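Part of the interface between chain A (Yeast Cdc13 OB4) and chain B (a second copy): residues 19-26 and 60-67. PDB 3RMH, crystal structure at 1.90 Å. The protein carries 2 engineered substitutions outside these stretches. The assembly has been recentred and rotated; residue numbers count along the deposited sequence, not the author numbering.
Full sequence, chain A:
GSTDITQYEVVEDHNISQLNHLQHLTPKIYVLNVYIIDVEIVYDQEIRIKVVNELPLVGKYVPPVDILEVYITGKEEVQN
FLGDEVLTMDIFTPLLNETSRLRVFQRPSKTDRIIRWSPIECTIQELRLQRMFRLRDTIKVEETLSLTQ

Chain A (19-26) LNHLQHLT
Chain B (60-67) KYVPPVDI

The contact is built round Asn20(A), Tyr61(B) and Gln23(A), which have 71, 70 and 69 Å² covered within 469 Å² for both sides together, with one hydrogen bond fixing the register. Leu19(A) (phi/psi -58/-43) belongs to a helix that begins earlier in the chain; Asn20(A) follows at -64/-14 and His21(A) at -98/-17. Leu22(A) N bonds back to Leu19(A) O at 3.2 Å before Leu22(A) turns extended (-55/112), Gln23(A) bends back (-73/-28), and His24(A) (-120/156) and Leu25(A) (-62/138) extend again. Chain B runs extended through Tyr61(B) (-125/157), Val62(B) (-103/122) and Pro63(B) (-79/159), then tightens into a 3-10 turn at Pro64(B) (-57/-33), Val65(B) (-69/-18) and Asp66(B) (-91/5), where Asp66(B) N reaches Pro63(B) O at 3.0 Å. The chains run in opposite senses: the CA of Asn20(A) lies 5.1 Å from that of Val65(B), and the CA of Gln23(A) 5.4 Å from that of Pro63(B).

Val65(B) N donates to Asn20(A) O at 2.9 Å with an angle of 152°. The two prolines before it have no N-H to offer, and they pack instead. Pro63(B) CB sits 3.4 Å from Leu22(A) O, while Asn20(A), in the m rotamer (chi1 -82°, chi2 -33°), brings OD1 to 3.3 Å from Pro64(B) CB; its ND2 is hydrogen-bonded elsewhere in the structure. His21(A) points its CB away, but chi1 -82° and chi2 -85° bring its ring back to lay one face over CB of Val65(B), modelled only that far, 3.7 Å from the centroid.

Gln23(A), exposed and poorly ordered, covers area without a polar bond: with chi1 -61°, chi2 -100° and chi3 2°, OE1 lies 3.8 Å from Pro63(B) CD and NE2 3.8 Å from Asp66(B) OD2. Tyr61(B) points toward chain A with chi1 -63° and chi2 -84°, and its CE2 meets Leu25(A) CD1 at 3.8 Å, obliquely. Leu25(A), rotamer mt, brings its end nearer chain B for this apolar contact.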

# COMPACT_ATOMS: atom_id res chain seq x y z
N LEU A 19 8.79 0.79 11.62
CA LEU A 19 8.66 -0.55 11.05
C LEU A 19 8.75 -0.48 9.54
O LEU A 19 9.42 -1.31 8.91
CB LEU A 19 7.34 -1.19 11.46
CG LEU A 19 7.21 -1.45 12.96
CD1 LEU A 19 5.95 -2.23 13.23
CD2 LEU A 19 8.44 -2.21 13.45
N ASN A 20 8.09 0.51 8.95
CA ASN A 20 8.08 0.61 7.49
C ASN A 20 9.45 0.87 6.88
O ASN A 20 9.63 0.71 5.67
CB ASN A 20 7.07 1.66 6.99
CG ASN A 20 5.66 1.11 6.92
OD1 ASN A 20 5.46 -0.08 6.64
ND2 ASN A 20 4.68 1.96 7.19
N HIS A 21 10.41 1.26 7.72
CA HIS A 21 11.76 1.57 7.25
C HIS A 21 12.76 0.43 7.41
O HIS A 21 13.84 0.44 6.81
CB HIS A 21 12.30 2.83 7.94
CG HIS A 21 11.83 4.10 7.33
ND1 HIS A 21 12.45 4.69 6.25
CD2 HIS A 21 10.78 4.91 7.64
CE1 HIS A 21 11.81 5.80 5.92
NE2 HIS A 21 10.79 5.95 6.75
N LEU A 22 12.44 -0.54 8.26
CA LEU A 22 13.38 -1.64 8.51
C LEU A 22 13.78 -2.29 7.19
O LEU A 22 12.95 -2.93 6.53
CB LEU A 22 12.78 -2.66 9.47
CG LEU A 22 12.55 -2.19 10.91
CD1 LEU A 22 11.88 -3.30 11.72
CD2 LEU A 22 13.87 -1.77 11.55
N GLN A 23 15.04 -2.11 6.79
CA GLN A 23 15.55 -2.59 5.51
C GLN A 23 15.74 -4.11 5.46
O GLN A 23 15.67 -4.73 4.40
CB GLN A 23 16.89 -1.93 5.19
CG GLN A 23 16.84 -0.41 5.06
CD GLN A 23 16.80 0.05 3.61
OE1 GLN A 23 16.76 -0.76 2.69
NE2 GLN A 23 16.81 1.36 3.41
N HIS A 24 15.99 -4.70 6.62
CA HIS A 24 16.36 -6.11 6.68
C HIS A 24 15.38 -6.91 7.50
O HIS A 24 14.68 -6.38 8.37
CB HIS A 24 17.77 -6.25 7.26
CG HIS A 24 17.92 -5.64 8.63
ND1 HIS A 24 17.75 -4.29 8.87
CD2 HIS A 24 18.22 -6.20 9.83
CE1 HIS A 24 17.94 -4.05 10.15
NE2 HIS A 24 18.23 -5.19 10.75
N LEU A 25 15.33 -8.21 7.22
CA LEU A 25 14.57 -9.13 8.06
C LEU A 25 15.17 -9.13 9.46
O LEU A 25 16.39 -9.11 9.62
CB LEU A 25 14.59 -10.54 7.47
CG LEU A 25 13.87 -10.72 6.14
CD1 LEU A 25 13.97 -12.16 5.67
CD2 LEU A 25 12.42 -10.28 6.26
N THR A 26 14.29 -9.12 10.46
CA THR A 26 14.70 -9.24 11.86
C THR A 26 14.05 -10.46 12.49
O THR A 26 13.05 -10.98 11.98
CB THR A 26 14.27 -8.01 12.68
OG1 THR A 26 12.83 -7.97 12.74
CG2 THR A 26 14.80 -6.73 12.04
N LYS B 60 19.00 -8.72 -0.97
CA LYS B 60 18.40 -7.58 -0.26
C LYS B 60 16.89 -7.53 -0.44
O LYS B 60 16.35 -8.17 -1.34
CB LYS B 60 19.01 -6.26 -0.75
CG LYS B 60 19.95 -5.60 0.24
CD LYS B 60 21.22 -6.40 0.44
CE LYS B 60 22.19 -5.65 1.34
NZ LYS B 60 23.39 -6.46 1.69
N TYR B 61 16.22 -6.76 0.42
CA TYR B 61 14.77 -6.62 0.37
C TYR B 61 14.39 -5.14 0.28
O TYR B 61 15.17 -4.27 0.66
CB TYR B 61 14.13 -7.23 1.63
CG TYR B 61 14.35 -8.72 1.75
CD1 TYR B 61 13.51 -9.61 1.10
CD2 TYR B 61 15.40 -9.22 2.51
CE1 TYR B 61 13.72 -10.97 1.19
CE2 TYR B 61 15.61 -10.58 2.61
CZ TYR B 61 14.77 -11.45 1.95
OH TYR B 61 14.97 -12.81 2.05
N VAL B 62 13.20 -4.87 -0.24
CA VAL B 62 12.69 -3.49 -0.24
C VAL B 62 11.64 -3.28 0.86
O VAL B 62 10.61 -3.96 0.91
CB VAL B 62 12.12 -3.07 -1.61
CG1 VAL B 62 11.01 -4.00 -2.01
CG2 VAL B 62 11.63 -1.63 -1.58
N PRO B 63 11.90 -2.32 1.76
CA PRO B 63 10.93 -2.07 2.83
C PRO B 63 9.76 -1.25 2.31
O PRO B 63 9.89 -0.57 1.28
CB PRO B 63 11.74 -1.27 3.85
CG PRO B 63 12.74 -0.54 3.01
CD PRO B 63 13.11 -1.49 1.90
N PRO B 64 8.62 -1.29 3.00
CA PRO B 64 7.44 -0.59 2.49
C PRO B 64 7.65 0.90 2.27
O PRO B 64 7.07 1.47 1.35
CB PRO B 64 6.40 -0.82 3.59
CG PRO B 64 6.80 -2.12 4.20
CD PRO B 64 8.31 -2.11 4.18
N VAL B 65 8.48 1.54 3.09
CA VAL B 65 8.63 2.99 2.97
C VAL B 65 9.35 3.39 1.68
O VAL B 65 9.26 4.54 1.26
CB VAL B 65 9.34 3.56 4.18
N ASP B 66 10.04 2.44 1.06
CA ASP B 66 10.78 2.75 -0.17
C ASP B 66 9.95 2.51 -1.42
O ASP B 66 10.46 2.62 -2.54
CB ASP B 66 12.07 1.93 -0.25
CG ASP B 66 13.19 2.54 0.56
OD1 ASP B 66 13.05 3.70 1.01
OD2 ASP B 66 14.22 1.85 0.74
N ILE B 67 8.68 2.18 -1.22
CA ILE B 67 7.77 1.89 -2.32
C ILE B 67 6.67 2.95 -2.37
O ILE B 67 6.02 3.21 -1.37
CB ILE B 67 7.11 0.52 -2.12
CG1 ILE B 67 8.18 -0.59 -2.20
CG2 ILE B 67 6.02 0.28 -3.17
CD1 ILE B 67 7.70 -1.94 -1.64